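Local coordinates for protein probable exosome complex exonuclease 2 (Methanothermobacter thermautotrophicus, PDB 2WNR) that probably serves as a non-catalytic subunit of the archaeal exosome, an RNA-degrading complex, helping to structure the active site of its partner Rrp41, at residues Arg109-Asp112 with Arg113-Glu117. Numbering follows the deposited sequence.
Sequences RVVD and RCIRE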
loop_
_atom_site.group_PDB
_atom_site.type_symbol
_atom_site.label_atom_id
_atom_site.label_comp_id
_atom_site.label_asym_id
_atom_site.label_seq_id
_atom_site.Cartn_x
_atom_site.Cartn_y
_atom_site.Cartn_z
ATOM N N ARG A 109 -2.177 -20.680 -0.224
ATOM C CA ARG A 109 -2.519 -21.251 -1.534
ATOM C C ARG A 109 -2.556 -22.775 -1.562
ATOM O O ARG A 109 -3.356 -23.371 -2.283
ATOM C CB ARG A 109 -1.547 -20.756 -2.588
ATOM C CG ARG A 109 -1.726 -19.301 -2.906
ATOM C CD ARG A 109 -0.683 -18.833 -3.879
ATOM N NE ARG A 109 -0.759 -19.525 -5.163
ATOM C CZ ARG A 109 -1.636 -19.242 -6.117
ATOM N NH1 ARG A 109 -2.535 -18.293 -5.921
ATOM N NH2 ARG A 109 -1.612 -19.911 -7.250
ATOM N N VAL A 110 -1.683 -23.401 -0.781
ATOM C CA VAL A 110 -1.644 -24.851 -0.708
ATOM C C VAL A 110 -2.892 -25.391 -0.029
ATOM O O VAL A 110 -3.457 -26.389 -0.479
ATOM C CB VAL A 110 -0.333 -25.368 -0.066
ATOM C CG1 VAL A 110 -0.434 -26.835 0.258
ATOM C CG2 VAL A 110 0.806 -25.170 -1.044
ATOM N N VAL A 111 -3.347 -24.710 1.017
ATOM C CA VAL A 111 -4.595 -25.069 1.683
ATOM C C VAL A 111 -5.760 -24.832 0.747
ATOM O O VAL A 111 -6.640 -25.676 0.610
ATOM C CB VAL A 111 -4.823 -24.257 2.956
ATOM C CG1 VAL A 111 -6.205 -24.560 3.526
ATOM C CG2 VAL A 111 -3.732 -24.546 3.971
ATOM N N ASP A 112 -5.755 -23.680 0.087
ATOM C CA ASP A 112 -6.797 -23.374 -0.855
ATOM C C ASP A 112 -6.857 -24.425 -1.953
ATOM O O ASP A 112 -7.941 -24.822 -2.375
ATOM C CB ASP A 112 -6.603 -21.988 -1.457
ATOM C CG ASP A 112 -7.776 -21.587 -2.334
ATOM O OD1 ASP A 112 -7.807 -22.018 -3.501
ATOM O OD2 ASP A 112 -8.676 -20.872 -1.848
ATOM N N ARG A 113 -5.692 -24.871 -2.408
ATOM C CA ARG A 113 -5.617 -25.874 -3.469
ATOM C C ARG A 113 -6.308 -27.179 -3.059
ATOM O O ARG A 113 -7.133 -27.717 -3.804
ATOM C CB ARG A 113 -4.158 -26.144 -3.832
ATOM C CG ARG A 113 -3.956 -26.884 -5.151
ATOM C CD ARG A 113 -2.490 -27.056 -5.438
ATOM N NE ARG A 113 -1.796 -25.771 -5.370
ATOM C CZ ARG A 113 -0.510 -25.616 -5.054
ATOM N NH1 ARG A 113 0.247 -26.671 -4.773
ATOM N NH2 ARG A 113 0.015 -24.397 -5.016
ATOM N N CYS A 114 -5.960 -27.657 -1.864
ATOM C CA CYS A 114 -6.516 -28.871 -1.280
ATOM C C CYS A 114 -8.045 -28.834 -1.157
ATOM O O CYS A 114 -8.733 -29.760 -1.605
ATOM C CB CYS A 114 -5.892 -29.097 0.088
ATOM S SG CYS A 114 -6.084 -30.750 0.699
ATOM N N ILE A 115 -8.575 -27.769 -0.559
ATOM C CA ILE A 115 -10.026 -27.582 -0.465
ATOM C C ILE A 115 -10.688 -27.447 -1.839
ATOM O O ILE A 115 -11.730 -28.062 -2.084
ATOM C CB ILE A 115 -10.397 -26.392 0.466
ATOM C CG1 ILE A 115 -10.498 -26.859 1.915
ATOM C CG2 ILE A 115 -11.721 -25.760 0.088
ATOM C CD1 ILE A 115 -9.187 -26.894 2.634
ATOM N N ARG A 116 -10.076 -26.667 -2.728
ATOM C CA ARG A 116 -10.672 -26.355 -4.030
ATOM C C ARG A 116 -10.669 -27.544 -4.991
ATOM O O ARG A 116 -11.697 -27.872 -5.572
ATOM C CB ARG A 116 -9.974 -25.142 -4.663
ATOM C CG ARG A 116 -10.617 -24.609 -5.959
ATOM C CD ARG A 116 -9.910 -23.335 -6.449
ATOM N NE ARG A 116 -9.829 -22.324 -5.393
ATOM C CZ ARG A 116 -10.798 -21.460 -5.087
ATOM N NH1 ARG A 116 -11.953 -21.455 -5.769
ATOM N NH2 ARG A 116 -10.605 -20.592 -4.101
ATOM N N GLU A 117 -9.512 -28.186 -5.134
ATOM C CA GLU A 117 -9.315 -29.254 -6.116
ATOM C C GLU A 117 -10.000 -30.576 -5.746
ATOM O O GLU A 117 -10.338 -31.377 -6.621
ATOM C CB GLU A 117 -7.822 -29.477 -6.385
ATOM C CG GLU A 117 -7.099 -28.258 -6.964
ATOM C CD GLU A 117 -7.741 -27.724 -8.241
ATOM O OE1 GLU A 117 -7.828 -28.471 -9.234
ATOM O OE2 GLU A 117 -8.157 -26.547 -8.250
#
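The guanidinium of Arg116 meets the carboxylate of Asp112 edge-on, the two planes only 23° apart. Arg116 NE donates to the syn lone pair of Asp112 OD1 at 2.8 Å, in the guanidinium plane, while Asp112 OD2, 18° out of that plane, takes a bond from Arg116 NH2 at 3.0 Å through its syn lone pair. The Arg116 chain runs extended through chi1 and chi2 and then bends at chi3 (-53°), which turns its guanidinium toward Asp112, one turn earlier, for this side-on, two-nitrogen salt bridge. The Arg113 guanidinium is approached differently: Val110 CG2 lies over one of its faces, 4.1 Å from Arg113 NH1, and the polar end is held by Gln235 and by an acidic side chain of another protein's chain. Elsewhere on helix 102-117, Val111 CG1 and Ile115 CD1 lie side by side at 3.9 Å, packed on helix 150-164. The backbone repeats the same i to i+4 spacing, as in the bond from Ile115 N to Val111 O at 3.1 Å. Thr83 and Ile81, on strand 80-87, add bonds to Asp112 OD2 and Arg116 NH2, so the ion pair is tied to the neighbouring sheet, and its opposite charges probably stabilise each other's ionised forms.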